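Local coordinates for protein putative NADP oxidoreductase BF3122 (Bacteroides fragilis, PDB 3D1L) that is a putative NADP-dependent oxidoreductase, probably binding the dinucleotide in an N-terminal Rossmann domain and pairing through a helical C-terminal domain, at residues 38-43 against 60-65; 14-19 against 74-79; 228-233 against 260-265. All blocks are in the same frame, centred on the assembly; numbering follows the deposited sequence.

Interaction 1 of 3, residues 38-43 against 60-65; sequences QVYSRT and TDLAEV
Leu62 lays its CD2 methyl over the centre of one face of the Tyr40 ring, 3.6 Å from the ring centroid and only 8° off the normal, a CH-pi contact. CG of Leu62 leans on the same ring near CE1 and CZ. Tyr40 CE1 comes within 3.5 Å of Thr60 C, and Asp61 N lies at the ring edge, near its plane, so the backbone of residues 60-61 runs past the tyrosine while Leu62 CD2 sits over its face. CG of Tyr40 stands anti to the backbone N, beside the carbonyl carbon (chi1 161°), and the ring beyond it reaches Leu62 and Thr60. Further on the backbone takes over: Ser41 O receives a CA-H...O contact from Thr60 CA at 3.1 Å. At the other end Val65 CG2 touches Tyr40 CB at 4.1 Å, and Gln38 OE1 lies 3.1 Å from Val65 CA while accepting a hydrogen bond from Asn66 N. An Asx turn shapes the leucine's segment, Asp61 OD1 accepting from Ala63 N at 2.9 Å, from above the carboxylate plane. The contact thus packs the end of strand 35-40 against the short 3-10 turn that follows edge strand 57-59 of the Rossmann sheet; Leu84 of helix 78-89 touches both Tyr40 and Leu62.

Interaction 2 of 3, residues 14-19 against 74-79; sequences VLIGAG and VSLKDS
Ile16 and Val74 lie side by side on neighbouring parallel strands, their side chains pointing the same way, with Ile16 CB 4.1 Å from Val74 CG2. A single parallel bridge joins them, and just past it Ser75 N donates to Ile16 O at 2.8 Å, nearly straight at 169° and almost along the C=O axis. The same oxygen receives a longer CA-H...O contact from Val74. CG2 of Ile16, anti to the backbone N, reaches Leu76 CD1 at 3.8 Å, while the other leucine methyl, CD2, rests 3.9 Å from Gly17 CA. Gly17 sits at backbone angles that call for glycine, and a beta carbon there would run into Ser75 O. Two waters complete the junction: one links Gly17 O and Ser75 OG, which is also hydrogen-bonded to Thr101 OG1, and the other accepts from Gly19 N and donates to Ser75 O at 2.6 Å. Gly17 and Gly19 fit the GxGxxA turn of Rossmann folds, consistent with a dinucleotide site. Here strand 12-16 gives way to helix 20-31 beside the end of strand 71-74; Ile88 and Leu84 of helix 78-89 pack on Ile16 and Leu76, and Leu21 and Ala22 of helix 20-31 on Ser75.

Interaction 3 of 3, residues 228-233 against 260-265; sequences GPAIRY and RSIHER
His263, near the C-terminal end of helix 249-264, reaches across to the type I beta turn Gly228-Ile231 and the residues just after it, within the helical C-terminal domain of the 6PGD_C clan. Its CB lies 3.4 Å from Ala230 O and also near Tyr233 CD1. CG is anti to the backbone N (chi1 -170°) and likewise lies near Ala230 O. ND1 donates to Ile231 O at 3.0 Å with an N-H...O angle of 147°; the oxygen lies in the imidazole plane, but the donor stands above the carbonyl plane. This bond implies that ND1 carries a proton. CE1 passes close to Ile231 O and, more distantly, Arg232 O, whereas NE2 has Tyr233 CB for its nearest neighbour across the contact. That CB sits over the centre of one imidazole face, a CH-pi contact 3.9 Å from the ring centroid. The rings of Tyr233 and His263 themselves meet obliquely, their planes at 51°. Tyr233 CE1 continues to Arg260 N, which lies at the phenol edge. One residue before the histidine, Ile262 supplies the apolar contact: its CG2 meets Ala230 CB at 3.8 Å and Ile231 CG1 slightly farther off. The site borders both a ligand pocket and the dimer interface: Gly228 touches bound 2-mercapto-propion aldehyde, and Ser261 OG hydrogen-bonds His187 of the second subunit. Arg265, the last modelled residue, forms a salt bridge there too, its NE facing Glu194 OE2 of that subunit.

In the fold
From the N terminus, strand 12-16 opens the loop that interaction 2 closes at residues 74-79, bringing the first and fourth strands side by side in the Rossmann sheet. Interaction 1 is nested within that loop, closing the shorter excursion from strand 35-40 through helix 44-53 and strand 57-59. The two touch: Tyr40 N and O probably hydrogen-bond Leu15 O and Gly17 N, and Tyr40 CD2 packs on Ile16 CG2. Interaction 3 follows in series, tying the loop before helix 235-244 to the end of helix 249-264 in the C-terminal domain. Its centre lies about 41 Å from that of interaction 2, on the opposite side of the chain's centre.

Interaction 1 of 3, residues 38-43 against 60-65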
loop_
_atom_site.group_PDB
_atom_site.type_symbol
_atom_site.label_atom_id
_atom_site.label_comp_id
_atom_site.label_asym_id
_atom_site.label_seq_id
_atom_site.Cartn_x
_atom_site.Cartn_y
_atom_site.Cartn_z
ATOM N N GLN B 38 32.559 -12.890 2.820
ATOM C CA GLN B 38 32.646 -11.847 1.814
ATOM C C GLN B 38 31.438 -11.790 0.914
ATOM O O GLN B 38 30.632 -12.721 0.831
ATOM C CB GLN B 38 33.916 -11.947 0.957
ATOM C CG GLN B 38 33.860 -13.031 -0.040
ATOM C CD GLN B 38 34.767 -12.853 -1.224
ATOM O OE1 GLN B 38 34.594 -13.554 -2.194
ATOM N NE2 GLN B 38 35.742 -11.957 -1.155
ATOM N N VAL B 39 31.335 -10.660 0.235
ATOM C CA VAL B 39 30.225 -10.345 -0.627
ATOM C C VAL B 39 30.830 -10.068 -1.990
ATOM O O VAL B 39 31.815 -9.339 -2.095
ATOM C CB VAL B 39 29.518 -9.048 -0.101
ATOM C CG1 VAL B 39 28.491 -8.484 -1.111
ATOM C CG2 VAL B 39 28.879 -9.296 1.274
ATOM N N TYR B 40 30.220 -10.641 -3.029
ATOM C CA TYR B 40 30.529 -10.300 -4.404
ATOM C C TYR B 40 29.366 -9.497 -5.001
ATOM O O TYR B 40 28.189 -9.814 -4.773
ATOM C CB TYR B 40 30.776 -11.559 -5.251
ATOM C CG TYR B 40 30.636 -11.257 -6.715
ATOM C CD1 TYR B 40 31.735 -10.815 -7.462
ATOM C CD2 TYR B 40 29.384 -11.337 -7.344
ATOM C CE1 TYR B 40 31.606 -10.503 -8.795
ATOM C CE2 TYR B 40 29.235 -11.003 -8.682
ATOM C CZ TYR B 40 30.352 -10.586 -9.395
ATOM O OH TYR B 40 30.221 -10.276 -10.720
ATOM N N SER B 41 29.688 -8.464 -5.780
ATOM C CA SER B 41 28.678 -7.783 -6.587
ATOM C C SER B 41 29.343 -7.293 -7.833
ATOM O O SER B 41 30.558 -7.106 -7.837
ATOM C CB SER B 41 28.087 -6.599 -5.823
ATOM O OG SER B 41 27.057 -5.973 -6.557
ATOM N N ARG B 42 28.554 -7.079 -8.886
ATOM C CA ARG B 42 29.107 -6.539 -10.121
ATOM C C ARG B 42 29.597 -5.088 -9.955
ATOM O O ARG B 42 30.581 -4.693 -10.586
ATOM C CB ARG B 42 28.129 -6.743 -11.300
ATOM C CG ARG B 42 28.255 -8.156 -11.888
ATOM C CD ARG B 42 26.980 -8.750 -12.540
ATOM N NE ARG B 42 25.834 -8.862 -11.635
ATOM C CZ ARG B 42 24.700 -8.174 -11.774
ATOM N NH1 ARG B 42 24.533 -7.326 -12.791
ATOM N NH2 ARG B 42 23.718 -8.340 -10.896
ATOM N N THR B 43 28.955 -4.315 -9.079
ATOM C CA THR B 43 29.381 -2.924 -8.851
ATOM C C THR B 43 29.981 -2.695 -7.457
ATOM O O THR B 43 29.445 -3.155 -6.461
ATOM C CB THR B 43 28.241 -1.904 -9.113
ATOM O OG1 THR B 43 27.130 -2.205 -8.263
ATOM C CG2 THR B 43 27.771 -1.970 -10.585
ATOM N N THR B 60 34.510 -7.423 -6.604
ATOM C CA THR B 60 33.678 -7.306 -7.810
ATOM C C THR B 60 34.229 -8.210 -8.908
ATOM O O THR B 60 33.852 -8.091 -10.073
ATOM C CB THR B 60 33.637 -5.865 -8.369
ATOM O OG1 THR B 60 34.968 -5.458 -8.680
ATOM C CG2 THR B 60 33.053 -4.901 -7.373
ATOM N N ASP B 61 35.138 -9.104 -8.519
ATOM C CA ASP B 61 35.795 -10.002 -9.453
ATOM C C ASP B 61 35.611 -11.397 -8.935
ATOM O O ASP B 61 36.099 -11.714 -7.844
ATOM C CB ASP B 61 37.289 -9.661 -9.535
ATOM C CG ASP B 61 38.065 -10.537 -10.524
ATOM O OD1 ASP B 61 37.529 -11.533 -11.041
ATOM O OD2 ASP B 61 39.241 -10.225 -10.783
ATOM N N LEU B 62 34.918 -12.231 -9.711
ATOM C CA LEU B 62 34.664 -13.629 -9.317
ATOM C C LEU B 62 35.944 -14.432 -9.092
ATOM O O LEU B 62 35.957 -15.393 -8.326
ATOM C CB LEU B 62 33.794 -14.337 -10.353
ATOM C CG LEU B 62 32.370 -13.784 -10.439
ATOM C CD1 LEU B 62 31.644 -14.254 -11.685
ATOM C CD2 LEU B 62 31.595 -14.142 -9.168
ATOM N N ALA B 63 37.023 -14.038 -9.754
ATOM C CA ALA B 63 38.295 -14.724 -9.591
ATOM C C ALA B 63 38.862 -14.504 -8.187
ATOM O O ALA B 63 39.691 -15.277 -7.720
ATOM C CB ALA B 63 39.274 -14.265 -10.668
ATOM N N GLU B 64 38.413 -13.436 -7.529
ATOM C CA GLU B 64 38.841 -13.116 -6.164
ATOM C C GLU B 64 37.920 -13.713 -5.091
ATOM O O GLU B 64 38.152 -13.521 -3.894
ATOM C CB GLU B 64 38.914 -11.599 -5.968
ATOM C CG GLU B 64 40.222 -10.937 -6.363
ATOM C CD GLU B 64 40.184 -9.414 -6.193
ATOM O OE1 GLU B 64 39.201 -8.888 -5.624
ATOM O OE2 GLU B 64 41.154 -8.740 -6.634
ATOM N N VAL B 65 36.886 -14.434 -5.519
ATOM C CA VAL B 65 35.871 -14.983 -4.595
ATOM C C VAL B 65 36.463 -16.062 -3.685
ATOM O O VAL B 65 37.130 -16.979 -4.171
ATOM C CB VAL B 65 34.638 -15.541 -5.339
ATOM C CG1 VAL B 65 33.828 -16.522 -4.461
ATOM C CG2 VAL B 65 33.718 -14.389 -5.780
#

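Interaction 2 of 3, residues 14-19 against 74-79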
loop_
_atom_site.group_PDB
_atom_site.type_symbol
_atom_site.label_atom_id
_atom_site.label_comp_id
_atom_site.label_asym_id
_atom_site.label_seq_id
_atom_site.Cartn_x
_atom_site.Cartn_y
_atom_site.Cartn_z
ATOM N N VAL B 14 29.346 -17.195 1.762
ATOM C CA VAL B 14 29.635 -16.162 0.725
ATOM C C VAL B 14 28.337 -15.756 -0.004
ATOM O O VAL B 14 27.485 -16.612 -0.323
ATOM C CB VAL B 14 30.705 -16.666 -0.265
ATOM C CG1 VAL B 14 30.901 -15.704 -1.459
ATOM C CG2 VAL B 14 32.046 -16.908 0.463
ATOM N N LEU B 15 28.163 -14.450 -0.233
ATOM C CA LEU B 15 27.042 -13.977 -1.048
ATOM C C LEU B 15 27.544 -13.571 -2.393
ATOM O O LEU B 15 28.472 -12.751 -2.487
ATOM C CB LEU B 15 26.322 -12.795 -0.389
ATOM C CG LEU B 15 26.004 -12.780 1.119
ATOM C CD1 LEU B 15 24.962 -11.717 1.265
ATOM C CD2 LEU B 15 25.440 -14.060 1.673
ATOM N N ILE B 16 26.945 -14.146 -3.440
ATOM C CA ILE B 16 27.252 -13.798 -4.818
ATOM C C ILE B 16 26.045 -12.988 -5.275
ATOM O O ILE B 16 24.984 -13.552 -5.633
ATOM C CB ILE B 16 27.503 -15.047 -5.744
ATOM C CG1 ILE B 16 28.620 -15.993 -5.231
ATOM C CG2 ILE B 16 27.805 -14.621 -7.148
ATOM C CD1 ILE B 16 29.986 -15.363 -4.995
ATOM N N GLY B 17 26.186 -11.670 -5.228
ATOM C CA GLY B 17 25.052 -10.785 -5.462
ATOM C C GLY B 17 24.694 -10.041 -4.175
ATOM O O GLY B 17 24.669 -10.636 -3.088
ATOM N N ALA B 18 24.415 -8.744 -4.296
ATOM C CA ALA B 18 24.269 -7.881 -3.128
ATOM C C ALA B 18 23.030 -6.979 -3.244
ATOM O O ALA B 18 23.027 -5.888 -2.675
ATOM C CB ALA B 18 25.533 -7.038 -2.939
ATOM N N GLY B 19 21.992 -7.442 -3.959
ATOM C CA GLY B 19 20.783 -6.643 -4.220
ATOM C C GLY B 19 19.889 -6.587 -2.996
ATOM O O GLY B 19 20.369 -6.831 -1.872
ATOM N N VAL B 74 23.573 -17.348 -4.023
ATOM C CA VAL B 74 23.651 -16.683 -5.304
ATOM C C VAL B 74 22.328 -15.978 -5.578
ATOM O O VAL B 74 21.267 -16.600 -5.636
ATOM C CB VAL B 74 24.056 -17.679 -6.425
ATOM C CG1 VAL B 74 24.230 -16.979 -7.748
ATOM C CG2 VAL B 74 25.342 -18.465 -6.014
ATOM N N SER B 75 22.417 -14.653 -5.681
ATOM C CA SER B 75 21.276 -13.789 -5.972
ATOM C C SER B 75 21.606 -12.979 -7.210
ATOM O O SER B 75 22.016 -11.822 -7.112
ATOM C CB SER B 75 21.031 -12.825 -4.808
ATOM O OG SER B 75 20.662 -13.505 -3.635
ATOM N N LEU B 76 21.467 -13.569 -8.376
ATOM C CA LEU B 76 21.827 -12.874 -9.593
ATOM C C LEU B 76 20.726 -13.054 -10.641
ATOM O O LEU B 76 19.987 -14.041 -10.606
ATOM C CB LEU B 76 23.184 -13.374 -10.118
ATOM C CG LEU B 76 24.499 -12.976 -9.420
ATOM C CD1 LEU B 76 25.727 -13.570 -10.133
ATOM C CD2 LEU B 76 24.660 -11.459 -9.285
ATOM N N LYS B 77 20.613 -12.089 -11.558
ATOM C CA LYS B 77 19.708 -12.199 -12.693
ATOM C C LYS B 77 20.113 -13.404 -13.551
ATOM O O LYS B 77 21.157 -14.028 -13.307
ATOM C CB LYS B 77 19.735 -10.908 -13.514
ATOM N N ASP B 78 19.278 -13.748 -14.530
ATOM C CA ASP B 78 19.596 -14.832 -15.468
ATOM C C ASP B 78 20.844 -14.490 -16.315
ATOM O O ASP B 78 21.805 -15.270 -16.366
ATOM C CB ASP B 78 18.396 -15.162 -16.376
ATOM C CG ASP B 78 17.119 -15.504 -15.595
ATOM O OD1 ASP B 78 16.545 -16.585 -15.850
ATOM O OD2 ASP B 78 16.680 -14.696 -14.743
ATOM N N SER B 79 20.838 -13.313 -16.948
ATOM C CA SER B 79 21.940 -12.864 -17.824
ATOM C C SER B 79 23.344 -12.900 -17.192
ATOM O O SER B 79 24.361 -12.966 -17.902
ATOM C CB SER B 79 21.634 -11.469 -18.379
HETATM O O HOH W 1 23.356 -13.147 -2.695
HETATM O O HOH W 2 21.567 -9.575 -5.855
#

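Interaction 3 of 3, residues 228-233 against 260-265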
loop_
_atom_site.group_PDB
_atom_site.type_symbol
_atom_site.label_atom_id
_atom_site.label_comp_id
_atom_site.label_asym_id
_atom_site.label_seq_id
_atom_site.Cartn_x
_atom_site.Cartn_y
_atom_site.Cartn_z
ATOM N N GLY B 228 -16.406 -1.245 -3.993
ATOM C CA GLY B 228 -16.185 -0.286 -5.073
ATOM C C GLY B 228 -17.134 -0.340 -6.258
ATOM O O GLY B 228 -17.973 -1.236 -6.344
ATOM N N PRO B 229 -17.012 0.634 -7.186
ATOM C CA PRO B 229 -18.042 0.813 -8.228
ATOM C C PRO B 229 -17.992 -0.208 -9.380
ATOM O O PRO B 229 -18.853 -0.197 -10.256
ATOM C CB PRO B 229 -17.780 2.231 -8.727
ATOM C CG PRO B 229 -16.265 2.395 -8.541
ATOM C CD PRO B 229 -15.939 1.648 -7.283
ATOM N N ALA B 230 -17.009 -1.094 -9.358
ATOM C CA ALA B 230 -16.816 -2.059 -10.446
ATOM C C ALA B 230 -17.710 -3.297 -10.315
ATOM O O ALA B 230 -18.058 -3.939 -11.307
ATOM C CB ALA B 230 -15.334 -2.456 -10.548
ATOM N N ILE B 231 -18.069 -3.614 -9.077
ATOM C CA ILE B 231 -18.910 -4.756 -8.752
ATOM C C ILE B 231 -20.213 -4.719 -9.540
ATOM O O ILE B 231 -20.599 -5.714 -10.177
ATOM C CB ILE B 231 -19.178 -4.805 -7.229
ATOM C CG1 ILE B 231 -17.927 -5.332 -6.516
ATOM C CG2 ILE B 231 -20.397 -5.682 -6.893
ATOM C CD1 ILE B 231 -17.707 -4.746 -5.150
ATOM N N ARG B 232 -20.870 -3.559 -9.502
ATOM C CA ARG B 232 -22.122 -3.333 -10.203
ATOM C C ARG B 232 -21.869 -2.867 -11.632
ATOM O O ARG B 232 -22.758 -2.902 -12.475
ATOM C CB ARG B 232 -22.931 -2.274 -9.454
ATOM C CG ARG B 232 -23.231 -2.625 -7.996
ATOM C CD ARG B 232 -24.408 -3.584 -7.880
ATOM N NE ARG B 232 -25.644 -2.952 -8.323
ATOM C CZ ARG B 232 -26.624 -3.584 -8.962
ATOM N NH1 ARG B 232 -26.513 -4.877 -9.252
ATOM N NH2 ARG B 232 -27.712 -2.916 -9.318
ATOM N N TYR B 233 -20.633 -2.458 -11.893
ATOM C CA TYR B 233 -20.260 -1.672 -13.080
ATOM C C TYR B 233 -21.054 -0.355 -13.181
ATOM O O TYR B 233 -21.707 -0.055 -14.196
ATOM C CB TYR B 233 -20.239 -2.489 -14.395
ATOM C CG TYR B 233 -19.074 -2.058 -15.274
ATOM C CD1 TYR B 233 -17.766 -2.468 -14.977
ATOM C CD2 TYR B 233 -19.269 -1.192 -16.366
ATOM C CE1 TYR B 233 -16.685 -2.055 -15.756
ATOM C CE2 TYR B 233 -18.191 -0.770 -17.160
ATOM C CZ TYR B 233 -16.901 -1.207 -16.846
ATOM O OH TYR B 233 -15.824 -0.800 -17.613
ATOM N N ARG B 260 -13.448 -4.173 -15.364
ATOM C CA ARG B 260 -14.055 -5.268 -16.111
ATOM C C ARG B 260 -13.810 -6.564 -15.355
ATOM O O ARG B 260 -14.713 -7.387 -15.219
ATOM C CB ARG B 260 -13.426 -5.349 -17.503
ATOM C CG ARG B 260 -14.181 -6.194 -18.516
ATOM C CD ARG B 260 -13.523 -6.166 -19.912
ATOM N NE ARG B 260 -13.522 -4.825 -20.511
ATOM C CZ ARG B 260 -13.128 -4.557 -21.760
ATOM N NH1 ARG B 260 -12.696 -5.538 -22.559
ATOM N NH2 ARG B 260 -13.165 -3.304 -22.214
ATOM N N SER B 261 -12.586 -6.704 -14.830
ATOM C CA SER B 261 -12.109 -7.924 -14.214
ATOM C C SER B 261 -12.802 -8.178 -12.885
ATOM O O SER B 261 -13.196 -9.313 -12.599
ATOM C CB SER B 261 -10.588 -7.858 -14.015
ATOM O OG SER B 261 -10.088 -9.107 -13.586
ATOM N N ILE B 262 -12.934 -7.128 -12.067
ATOM C CA ILE B 262 -13.694 -7.220 -10.817
ATOM C C ILE B 262 -15.132 -7.654 -11.152
ATOM O O ILE B 262 -15.646 -8.608 -10.567
ATOM C CB ILE B 262 -13.670 -5.888 -10.030
ATOM C CG1 ILE B 262 -12.285 -5.624 -9.402
ATOM C CG2 ILE B 262 -14.800 -5.840 -8.970
ATOM C CD1 ILE B 262 -11.993 -4.146 -9.186
ATOM N N HIS B 263 -15.752 -6.969 -12.117
ATOM C CA HIS B 263 -17.130 -7.247 -12.540
ATOM C C HIS B 263 -17.396 -8.711 -12.916
ATOM O O HIS B 263 -18.424 -9.264 -12.516
ATOM C CB HIS B 263 -17.552 -6.303 -13.671
ATOM C CG HIS B 263 -19.018 -6.356 -13.988
ATOM N ND1 HIS B 263 -19.994 -6.120 -13.043
ATOM C CD2 HIS B 263 -19.671 -6.623 -15.144
ATOM C CE1 HIS B 263 -21.186 -6.244 -13.602
ATOM N NE2 HIS B 263 -21.018 -6.550 -14.875
ATOM N N GLU B 264 -16.478 -9.339 -13.659
ATOM C CA GLU B 264 -16.639 -10.763 -14.027
ATOM C C GLU B 264 -16.635 -11.706 -12.814
ATOM O O GLU B 264 -17.232 -12.764 -12.866
ATOM C CB GLU B 264 -15.595 -11.269 -15.053
ATOM C CG GLU B 264 -15.297 -10.404 -16.290
ATOM C CD GLU B 264 -16.522 -9.788 -16.947
ATOM O OE1 GLU B 264 -17.245 -10.507 -17.678
ATOM O OE2 GLU B 264 -16.743 -8.560 -16.758
ATOM N N ARG B 265 -15.978 -11.311 -11.730
ATOM C CA ARG B 265 -15.770 -12.197 -10.578
ATOM C C ARG B 265 -16.605 -11.835 -9.354
ATOM O O ARG B 265 -17.821 -12.054 -9.335
ATOM C CB ARG B 265 -14.294 -12.227 -10.215
ATOM C CG ARG B 265 -13.443 -12.799 -11.322
ATOM C CD ARG B 265 -12.050 -12.306 -11.245
ATOM N NE ARG B 265 -11.151 -13.154 -12.021
ATOM C CZ ARG B 265 -10.861 -12.958 -13.303
ATOM N NH1 ARG B 265 -11.419 -11.949 -13.952
ATOM N NH2 ARG B 265 -10.032 -13.781 -13.944
#